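Local coordinates for beta-mannosidase (PDB 4CVU), which probably hydrolyses terminal, non-reducing beta-D-mannose residues from mannosides and oligosaccharides, as a fungal exo-acting enzyme of glycoside hydrolase family 2, at residues A[463-468]-A[518-523]; A[601-606]-A[666-671]. All blocks are in the same frame, centred on the assembly; numbering follows the deposited sequence.

Contact 1 (A[463-468]-A[518-523]); sequences NVVGEI and ITTLFN. With MAN (alpha-D-mannopyranose), chain E; MAN (alpha-D-mannopyranose), chain B.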
ATOM      1  N   ASN A 463      39.245 -20.351   4.614  1.00 41.02           N
ATOM      2  CA  ASN A 463      38.377 -19.176   4.500  1.00 41.59           C
ATOM      3  C   ASN A 463      37.739 -18.854   5.860  1.00 39.29           C
ATOM      4  O   ASN A 463      37.805 -17.738   6.325  1.00 39.12           O
ATOM      5  CB  ASN A 463      37.285 -19.398   3.428  1.00 41.18           C
ATOM      6  CG  ASN A 463      36.650 -18.100   2.944  1.00 39.92           C
ATOM      7  OD1 ASN A 463      36.985 -17.025   3.394  1.00 41.94           O
ATOM      8  ND2 ASN A 463      35.712 -18.213   2.024  1.00 42.22           N
ATOM      9  N   VAL A 464      37.192 -19.872   6.511  1.00 39.42           N
ATOM     10  CA  VAL A 464      36.610 -19.707   7.854  1.00 39.25           C
ATOM     11  C   VAL A 464      37.637 -19.127   8.824  1.00 39.04           C
ATOM     12  O   VAL A 464      37.343 -18.217   9.607  1.00 37.75           O
ATOM     13  CB  VAL A 464      36.058 -21.054   8.398  1.00 38.21           C
ATOM     14  CG1 VAL A 464      35.758 -20.941   9.876  1.00 40.50           C
ATOM     15  CG2 VAL A 464      34.785 -21.453   7.656  1.00 39.40           C
ATOM     16  N   VAL A 465      38.867 -19.658   8.787  1.00 40.30           N
ATOM     17  CA  VAL A 465      39.924 -19.194   9.690  1.00 39.89           C
ATOM     18  C   VAL A 465      40.237 -17.719   9.442  1.00 39.73           C
ATOM     19  O   VAL A 465      40.449 -16.966  10.385  1.00 40.44           O
ATOM     20  CB  VAL A 465      41.201 -20.086   9.558  1.00 43.69           C
ATOM     21  CG1 VAL A 465      42.406 -19.400  10.160  1.00 43.30           C
ATOM     22  CG2 VAL A 465      40.961 -21.460  10.203  1.00 43.55           C
ATOM     23  N   GLY A 466      40.221 -17.285   8.187  1.00 40.49           N
ATOM     24  CA  GLY A 466      40.367 -15.848   7.906  1.00 41.79           C
ATOM     25  C   GLY A 466      39.267 -15.086   8.654  1.00 41.63           C
ATOM     26  O   GLY A 466      39.522 -14.080   9.313  1.00 40.88           O
ATOM     27  N   GLU A 467      38.069 -15.644   8.582  1.00 40.40           N
ATOM     28  CA  GLU A 467      36.865 -15.047   9.191  1.00 42.39           C
ATOM     29  C   GLU A 467      36.918 -15.062  10.697  1.00 40.10           C
ATOM     30  O   GLU A 467      36.741 -14.019  11.319  1.00 40.09           O
ATOM     31  CB  GLU A 467      35.616 -15.757   8.653  1.00 40.73           C
ATOM     32  CG  GLU A 467      34.415 -15.829   9.560  1.00 40.27           C
ATOM     33  CD  GLU A 467      33.304 -16.615   8.920  1.00 39.22           C
ATOM     34  OE1 GLU A 467      33.445 -16.997   7.744  1.00 38.76           O
ATOM     35  OE2 GLU A 467      32.280 -16.860   9.595  1.00 39.77           O
ATOM     36  N   ILE A 468      37.151 -16.227  11.306  1.00 40.24           N
ATOM     37  CA  ILE A 468      37.191 -16.278  12.758  1.00 39.76           C
ATOM     38  C   ILE A 468      38.312 -15.407  13.334  1.00 41.41           C
ATOM     39  O   ILE A 468      38.099 -14.732  14.328  1.00 40.94           O
ATOM     40  CB  ILE A 468      37.340 -17.709  13.304  1.00 40.02           C
ATOM     41  CG1 ILE A 468      36.245 -18.617  12.752  1.00 40.10           C
ATOM     42  CG2 ILE A 468      37.281 -17.702  14.807  1.00 40.18           C
ATOM     43  CD1 ILE A 468      34.846 -18.103  12.971  1.00 40.99           C
ATOM     44  N   ILE A 518      35.850 -27.157  17.083  1.00 45.59           N
ATOM     45  CA  ILE A 518      36.607 -27.259  18.330  1.00 43.51           C
ATOM     46  C   ILE A 518      38.121 -27.123  18.066  1.00 44.74           C
ATOM     47  O   ILE A 518      38.734 -26.162  18.497  1.00 44.44           O
ATOM     48  CB  ILE A 518      36.282 -28.568  19.068  1.00 44.30           C
ATOM     49  CG1 ILE A 518      34.783 -28.656  19.374  1.00 45.34           C
ATOM     50  CG2 ILE A 518      37.075 -28.663  20.365  1.00 45.29           C
ATOM     51  CD1 ILE A 518      34.371 -29.981  19.996  1.00 45.98           C
ATOM     52  N   THR A 519      38.702 -28.090  17.353  1.00 44.45           N
ATOM     53  CA  THR A 519      40.140 -28.113  17.072  1.00 44.88           C
ATOM     54  C   THR A 519      40.567 -26.823  16.359  1.00 44.80           C
ATOM     55  O   THR A 519      41.444 -26.141  16.838  1.00 46.31           O
ATOM     56  CB  THR A 519      40.546 -29.377  16.274  1.00 46.24           C
ATOM     57  OG1 THR A 519      40.015 -30.553  16.901  1.00 45.47           O
ATOM     58  CG2 THR A 519      42.066 -29.525  16.201  1.00 48.23           C
ATOM     59  N   THR A 520      39.919 -26.443  15.268  1.00 45.74           N
ATOM     60  CA  THR A 520      40.341 -25.227  14.543  1.00 46.19           C
ATOM     61  C   THR A 520      39.878 -23.975  15.284  1.00 45.58           C
ATOM     62  O   THR A 520      40.693 -23.152  15.705  1.00 44.68           O
ATOM     63  CB  THR A 520      39.792 -25.178  13.113  1.00 45.99           C
ATOM     64  OG1 THR A 520      40.124 -26.383  12.435  1.00 44.73           O
ATOM     65  CG2 THR A 520      40.375 -23.996  12.338  1.00 47.01           C
ATOM     66  N   LEU A 521      38.566 -23.863  15.465  1.00 43.42           N
ATOM     67  CA  LEU A 521      37.976 -22.646  16.027  1.00 43.57           C
ATOM     68  C   LEU A 521      38.369 -22.344  17.489  1.00 40.04           C
ATOM     69  O   LEU A 521      38.681 -21.205  17.804  1.00 39.32           O
ATOM     70  CB  LEU A 521      36.451 -22.655  15.848  1.00 43.66           C
ATOM     71  CG  LEU A 521      35.882 -22.017  14.562  1.00 46.11           C
ATOM     72  CD1 LEU A 521      36.661 -22.301  13.301  1.00 48.47           C
ATOM     73  CD2 LEU A 521      34.439 -22.417  14.360  1.00 46.05           C
ATOM     74  N   PHE A 522      38.340 -23.323  18.383  1.00 39.46           N
ATOM     75  CA  PHE A 522      38.743 -23.017  19.775  1.00 40.53           C
ATOM     76  C   PHE A 522      40.209 -22.601  19.850  1.00 40.60           C
ATOM     77  O   PHE A 522      40.568 -21.722  20.627  1.00 39.86           O
ATOM     78  CB  PHE A 522      38.507 -24.185  20.744  1.00 40.73           C
ATOM     79  CG  PHE A 522      38.854 -23.864  22.187  1.00 41.10           C
ATOM     80  CD1 PHE A 522      38.282 -22.770  22.819  1.00 42.31           C
ATOM     81  CD2 PHE A 522      39.737 -24.664  22.912  1.00 42.06           C
ATOM     82  CE1 PHE A 522      38.560 -22.463  24.146  1.00 42.13           C
ATOM     83  CE2 PHE A 522      40.033 -24.368  24.240  1.00 42.60           C
ATOM     84  CZ  PHE A 522      39.451 -23.260  24.858  1.00 42.97           C
ATOM     85  N   ASN A 523      41.069 -23.269  19.070  1.00 41.88           N
ATOM     86  CA  ASN A 523      42.480 -22.849  18.997  1.00 42.73           C
ATOM     87  C   ASN A 523      42.637 -21.446  18.479  1.00 41.04           C
ATOM     88  O   ASN A 523      43.372 -20.686  19.042  1.00 40.47           O
ATOM     89  CB  ASN A 523      43.341 -23.816  18.177  1.00 42.93           C
ATOM     90  CG  ASN A 523      43.975 -24.850  19.055  1.00 44.58           C
ATOM     91  OD1 ASN A 523      44.841 -24.504  19.859  1.00 46.51           O
ATOM     92  ND2 ASN A 523      43.534 -26.107  18.956  1.00 45.07           N
TER
HETATM   93  C1  MAN E   4      49.544 -24.707  18.004  1.00 45.57           C
HETATM   94  C2  MAN E   4      48.941 -26.099  17.917  1.00 47.05           C
HETATM   95  C3  MAN E   4      47.651 -26.198  18.755  1.00 45.25           C
HETATM   96  C4  MAN E   4      48.007 -25.825  20.197  1.00 45.02           C
HETATM   97  C5  MAN E   4      48.583 -24.405  20.187  1.00 43.86           C
HETATM   98  C6  MAN E   4      48.989 -23.906  21.561  1.00 44.55           C
HETATM   99  O2  MAN E   4      49.950 -26.980  18.457  1.00 44.83           O
HETATM  100  O3  MAN E   4      47.130 -27.531  18.733  1.00 44.04           O
HETATM  101  O4  MAN E   4      46.864 -26.006  21.059  1.00 48.14           O
HETATM  102  O5  MAN E   4      49.760 -24.344  19.373  1.00 44.75           O
HETATM  103  O6  MAN E   4      49.557 -22.593  21.440  1.00 46.40           O
HETATM  104  C1  MAN B  11      46.879 -13.950   7.765  1.00 50.78           C
HETATM  105  C2  MAN B  11      46.048 -12.971   6.953  1.00 51.48           C
HETATM  106  C3  MAN B  11      44.800 -12.576   7.736  1.00 50.78           C
HETATM  107  C4  MAN B  11      44.005 -13.806   8.145  1.00 50.84           C
HETATM  108  C5  MAN B  11      44.920 -14.820   8.839  1.00 52.18           C
HETATM  109  C6  MAN B  11      44.240 -16.160   9.088  1.00 51.37           C
HETATM  110  O2  MAN B  11      45.660 -13.598   5.760  1.00 51.00           O
HETATM  111  O3  MAN B  11      44.027 -11.707   6.964  1.00 51.31           O
HETATM  112  O4  MAN B  11      42.999 -13.399   9.066  1.00 51.09           O
HETATM  113  O5  MAN B  11      46.101 -15.086   8.086  1.00 52.76           O
HETATM  114  O6  MAN B  11      45.077 -16.975   9.908  1.00 49.86           O
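V464, V465 and I468 meet T520 and L521 where helices 458-475 and 506-528 run side by side, two neighbouring helices on the outside of the family 2 (beta/alpha)8 barrel. The short axes come within 10.4 Å at an angle of 26°, both pointing the same way, and the backbones are nearest at the CA atoms of I468 and L521, 7.2 Å apart. The apolar part centres on one methyl: L521 CD1 lies 3.7 Å from I468 CG1 and 3.8 Å from V464 CG1, settling between residues one helical turn apart, and the leucine crosses both side chains at about a right angle. Beside it, V465 CG2 and T520 CG2 meet at 3.4 Å, a methyl pair closer than usual van der Waals contact. V465 CG1, anti to the backbone N (chi1 163°), faces the other way, 3.6 Å from O6 of the chain B mannose, so the two branches divide between helix and sugar. Polar links run elsewhere than across the pair. T520 OG1 bonds to N515 O in its own helix, which leaves the methyl branch to face V465. N523 ND2 donates to T519 O at 3.0 Å and 161°, exactly in its amide plane and onto a carbonyl lone pair, while O4 of the chain E mannose donates to N523 OD1 at 2.8 Å. On helix 458-475, E467 forms a salt bridge with R192 and N463 bonds to R133, tying the helix to the galactose-binding-like domain. Between these two turns the contact is made by carbon atoms, with directional bonds kept for the helices' own turns, the neighbouring domain and protein-linked glycans; with ND2 and OD1 both engaged, the N523 amide is probably held in one rotation, its oxygen turned to the mannose O4.

Contact 2 (A[601-606]-A[666-671]); sequences PSIQTW and ANFSSW. With NAG (2-acetamido-2-deoxy-beta-D-glucopyranose), chain H.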
ATOM      1  N   PRO A 601       1.800  -9.009  13.854  1.00 31.04           N
ATOM      2  CA  PRO A 601       2.113  -7.686  14.306  1.00 31.16           C
ATOM      3  C   PRO A 601       0.867  -6.778  14.307  1.00 32.24           C
ATOM      4  O   PRO A 601      -0.199  -7.137  13.762  1.00 33.01           O
ATOM      5  CB  PRO A 601       3.077  -7.186  13.210  1.00 31.35           C
ATOM      6  CG  PRO A 601       2.639  -7.867  11.970  1.00 30.77           C
ATOM      7  CD  PRO A 601       2.246  -9.254  12.468  1.00 30.84           C
ATOM      8  N   SER A 602       1.027  -5.556  14.824  1.00 32.54           N
ATOM      9  CA  SER A 602      -0.054  -4.577  14.815  1.00 33.44           C
ATOM     10  C   SER A 602      -0.555  -4.338  13.392  1.00 33.11           C
ATOM     11  O   SER A 602       0.179  -4.529  12.428  1.00 32.38           O
ATOM     12  CB  SER A 602       0.469  -3.246  15.394  1.00 33.83           C
ATOM     13  OG  SER A 602       1.433  -2.724  14.502  1.00 32.11           O
ATOM     14  N   ILE A 603      -1.817  -3.925  13.273  1.00 33.07           N
ATOM     15  CA  ILE A 603      -2.326  -3.505  11.975  1.00 33.66           C
ATOM     16  C   ILE A 603      -1.535  -2.297  11.440  1.00 33.33           C
ATOM     17  O   ILE A 603      -1.411  -2.144  10.216  1.00 33.73           O
ATOM     18  CB  ILE A 603      -3.856  -3.234  11.976  1.00 34.25           C
ATOM     19  CG1 ILE A 603      -4.339  -2.874  10.564  1.00 34.84           C
ATOM     20  CG2 ILE A 603      -4.251  -2.136  12.969  1.00 35.35           C
ATOM     21  CD1 ILE A 603      -5.842  -2.810  10.415  1.00 36.23           C
ATOM     22  N   GLN A 604      -0.984  -1.450  12.317  1.00 32.72           N
ATOM     23  CA  GLN A 604      -0.255  -0.246  11.806  1.00 32.10           C
ATOM     24  C   GLN A 604       1.032  -0.750  11.154  1.00 33.10           C
ATOM     25  O   GLN A 604       1.502  -0.196  10.167  1.00 30.85           O
ATOM     26  CB  GLN A 604       0.087   0.772  12.902  1.00 33.90           C
ATOM     27  CG  GLN A 604      -1.125   1.437  13.590  1.00 33.23           C
ATOM     28  CD  GLN A 604      -1.830   0.567  14.620  1.00 34.43           C
ATOM     29  OE1 GLN A 604      -1.372  -0.482  14.995  1.00 36.47           O
ATOM     30  NE2 GLN A 604      -2.958   1.043  15.108  1.00 36.43           N
ATOM     31  N   THR A 605       1.614  -1.828  11.725  1.00 30.26           N
ATOM     32  CA  THR A 605       2.810  -2.421  11.141  1.00 30.75           C
ATOM     33  C   THR A 605       2.430  -3.073   9.773  1.00 31.73           C
ATOM     34  O   THR A 605       2.998  -2.678   8.711  1.00 31.70           O
ATOM     35  CB  THR A 605       3.545  -3.371  12.110  1.00 29.15           C
ATOM     36  OG1 THR A 605       4.262  -2.623  13.143  1.00 28.69           O
ATOM     37  CG2 THR A 605       4.501  -4.194  11.370  1.00 30.08           C
ATOM     38  N   TRP A 606       1.409  -3.959   9.759  1.00 29.85           N
ATOM     39  CA  TRP A 606       0.919  -4.533   8.488  1.00 30.07           C
ATOM     40  C   TRP A 606       0.737  -3.442   7.445  1.00 31.31           C
ATOM     41  O   TRP A 606       1.103  -3.605   6.265  1.00 32.48           O
ATOM     42  CB  TRP A 606      -0.413  -5.161   8.647  1.00 28.69           C
ATOM     43  CG  TRP A 606      -0.274  -6.567   9.204  1.00 28.18           C
ATOM     44  CD1 TRP A 606      -0.709  -7.006  10.384  1.00 28.89           C
ATOM     45  CD2 TRP A 606       0.400  -7.645   8.576  1.00 28.31           C
ATOM     46  NE1 TRP A 606      -0.394  -8.374  10.543  1.00 28.14           N
ATOM     47  CE2 TRP A 606       0.293  -8.773   9.428  1.00 28.70           C
ATOM     48  CE3 TRP A 606       1.062  -7.792   7.358  1.00 28.78           C
ATOM     49  CZ2 TRP A 606       0.831 -10.002   9.085  1.00 29.26           C
ATOM     50  CZ3 TRP A 606       1.584  -9.004   7.017  1.00 29.34           C
ATOM     51  CH2 TRP A 606       1.469 -10.116   7.886  1.00 29.30           C
ATOM     52  N   ALA A 666     -11.310  -3.495  11.744  1.00 34.66           N
ATOM     53  CA  ALA A 666     -11.271  -3.572  13.161  1.00 34.59           C
ATOM     54  C   ALA A 666     -11.215  -5.063  13.543  1.00 34.77           C
ATOM     55  O   ALA A 666     -10.610  -5.440  14.540  1.00 34.93           O
ATOM     56  CB  ALA A 666     -12.507  -2.908  13.759  1.00 35.63           C
ATOM     57  N   ASN A 667     -11.825  -5.904  12.727  1.00 35.28           N
ATOM     58  CA  ASN A 667     -11.812  -7.359  12.990  1.00 35.72           C
ATOM     59  C   ASN A 667     -10.387  -7.975  12.873  1.00 35.96           C
ATOM     60  O   ASN A 667      -9.974  -8.873  13.652  1.00 35.37           O
ATOM     61  CB  ASN A 667     -12.746  -8.070  12.019  1.00 37.61           C
ATOM     62  CG  ASN A 667     -13.183  -9.448  12.523  1.00 40.11           C
ATOM     63  OD1 ASN A 667     -13.326  -9.634  13.714  1.00 38.77           O
ATOM     64  ND2 ASN A 667     -13.403 -10.404  11.608  1.00 42.29           N
ATOM     65  N   PHE A 668      -9.697  -7.554  11.828  1.00 34.29           N
ATOM     66  CA  PHE A 668      -8.301  -7.927  11.589  1.00 34.55           C
ATOM     67  C   PHE A 668      -7.442  -7.350  12.719  1.00 34.48           C
ATOM     68  O   PHE A 668      -6.669  -8.081  13.350  1.00 34.25           O
ATOM     69  CB  PHE A 668      -7.835  -7.400  10.234  1.00 32.98           C
ATOM     70  CG  PHE A 668      -6.387  -7.733   9.907  1.00 33.66           C
ATOM     71  CD1 PHE A 668      -5.937  -9.040   9.966  1.00 32.72           C
ATOM     72  CD2 PHE A 668      -5.476  -6.733   9.557  1.00 32.79           C
ATOM     73  CE1 PHE A 668      -4.623  -9.345   9.689  1.00 33.07           C
ATOM     74  CE2 PHE A 668      -4.162  -7.039   9.261  1.00 32.27           C
ATOM     75  CZ  PHE A 668      -3.736  -8.364   9.329  1.00 32.92           C
ATOM     76  N   SER A 669      -7.530  -6.034  12.959  1.00 34.00           N
ATOM     77  CA  SER A 669      -6.756  -5.459  14.025  1.00 33.06           C
ATOM     78  C   SER A 669      -6.940  -6.188  15.365  1.00 33.46           C
ATOM     79  O   SER A 669      -5.983  -6.330  16.145  1.00 33.16           O
ATOM     80  CB  SER A 669      -7.175  -4.074  14.311  1.00 34.03           C
ATOM     81  OG  SER A 669      -6.276  -3.580  15.269  1.00 33.44           O
ATOM     82  N   SER A 670      -8.181  -6.531  15.652  1.00 34.58           N
ATOM     83  CA  SER A 670      -8.549  -7.148  16.933  1.00 35.76           C
ATOM     84  C   SER A 670      -8.080  -8.585  17.024  1.00 35.83           C
ATOM     85  O   SER A 670      -7.716  -9.047  18.124  1.00 36.86           O
ATOM     86  CB  SER A 670     -10.057  -7.156  17.129  1.00 35.90           C
ATOM     87  OG  SER A 670     -10.517  -6.004  17.741  1.00 37.17           O
ATOM     88  N   TRP A 671      -8.155  -9.319  15.920  1.00 36.08           N
ATOM     89  CA  TRP A 671      -7.568 -10.680  15.878  1.00 35.87           C
ATOM     90  C   TRP A 671      -6.041 -10.585  16.040  1.00 34.75           C
ATOM     91  O   TRP A 671      -5.441 -11.384  16.701  1.00 33.69           O
ATOM     92  CB  TRP A 671      -7.960 -11.450  14.568  1.00 37.01           C
ATOM     93  CG  TRP A 671      -9.193 -12.242  14.722  1.00 37.07           C
ATOM     94  CD1 TRP A 671     -10.488 -11.833  14.548  1.00 38.61           C
ATOM     95  CD2 TRP A 671      -9.263 -13.592  15.189  1.00 37.11           C
ATOM     96  NE1 TRP A 671     -11.342 -12.862  14.850  1.00 38.15           N
ATOM     97  CE2 TRP A 671     -10.617 -13.938  15.273  1.00 38.40           C
ATOM     98  CE3 TRP A 671      -8.301 -14.529  15.567  1.00 38.75           C
ATOM     99  CZ2 TRP A 671     -11.044 -15.195  15.687  1.00 39.12           C
ATOM    100  CZ3 TRP A 671      -8.713 -15.783  15.981  1.00 38.19           C
ATOM    101  CH2 TRP A 671     -10.072 -16.109  16.027  1.00 39.45           C
TER
HETATM  102  C1  NAG H1003     -13.832 -11.753  11.951  1.00 39.55           C
HETATM  103  C2  NAG H1003     -15.094 -12.164  11.157  1.00 44.83           C
HETATM  104  C3  NAG H1003     -15.489 -13.624  11.354  1.00 44.85           C
HETATM  105  C4  NAG H1003     -14.276 -14.508  11.142  1.00 43.45           C
HETATM  106  C5  NAG H1003     -13.153 -14.060  12.081  1.00 42.29           C
HETATM  107  C6  NAG H1003     -11.884 -14.908  11.901  1.00 42.94           C
HETATM  108  C7  NAG H1003     -16.807 -10.555  10.568  1.00 47.00           C
HETATM  109  C8  NAG H1003     -18.037  -9.777  10.964  1.00 44.59           C
HETATM  110  N2  NAG H1003     -16.248 -11.355  11.465  1.00 44.78           N
HETATM  111  O3  NAG H1003     -16.477 -13.948  10.398  1.00 47.14           O
HETATM  112  O4  NAG H1003     -14.625 -15.849  11.421  1.00 48.43           O
HETATM  113  O5  NAG H1003     -12.829 -12.721  11.818  1.00 40.44           O
HETATM  114  O6  NAG H1003     -11.433 -14.863  10.563  1.00 43.34           O
HETATM  115  O7  NAG H1003     -16.360 -10.450   9.442  1.00 48.42           O
HETATM  116  O   HOH W   1      -3.576  -4.248  15.759  1.00 34.26           O
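The CA atoms of I603 and S669 stand 5.3 Å apart, where the first turn of helix 603-609 abuts the flank of helix 664-692. S602 is the N-cap of the shorter helix, its OG accepting from T605 N and also bonded to E721. Both helices belong to the long, helix-rich excursion that precedes barrel strand 702-705 in the family 2 (beta/alpha)8 fold. I603 spreads over two partners: its CG2 lies 3.4 Å from S669 OG, while CD1 reaches the edge of the F668 ring, 4.0 Å from CD2. F668, extended with CG anti to the backbone N (chi1 180°), carries its CZ over one face of the W606 indole, 3.5 Å from CD1. The two ring planes are inclined at 49°, an oblique meeting, and P601 CG lies over the opposite indole face, both carbons being offset toward the rim. A water also joins the two helices, accepting from I603 N at 3.1 Å and hydrogen-bonded to S669 OG at 2.8 Å; it thus satisfies a backbone N-H of the first turn. On helix 664-692, N667 carries a glycan, with ND2 bonded covalently to C1 of the N-acetylglucosamine, whose C6 sits over one face of the W671 indole, offset toward its rim.

Contact 1 closes before contact 2 opens along the chain, and the two lie on opposite sides of its centre, about 22 and 26 Å from it respectively. Their own centres are about 46 Å apart and their nearest atoms about 31 Å, so they do not touch. Both join helices of the same catalytic barrel region, contact 1 by nearly parallel neighbours and contact 2 by the start of a short helix against a long one. Each borders sugar attached to the protein itself rather than a substrate pocket: outer mannoses at 463-468/518-523, the linking N-acetylglucosamine at 601-606/666-671. A calcium ion lies about 11 Å from the side chain of F668.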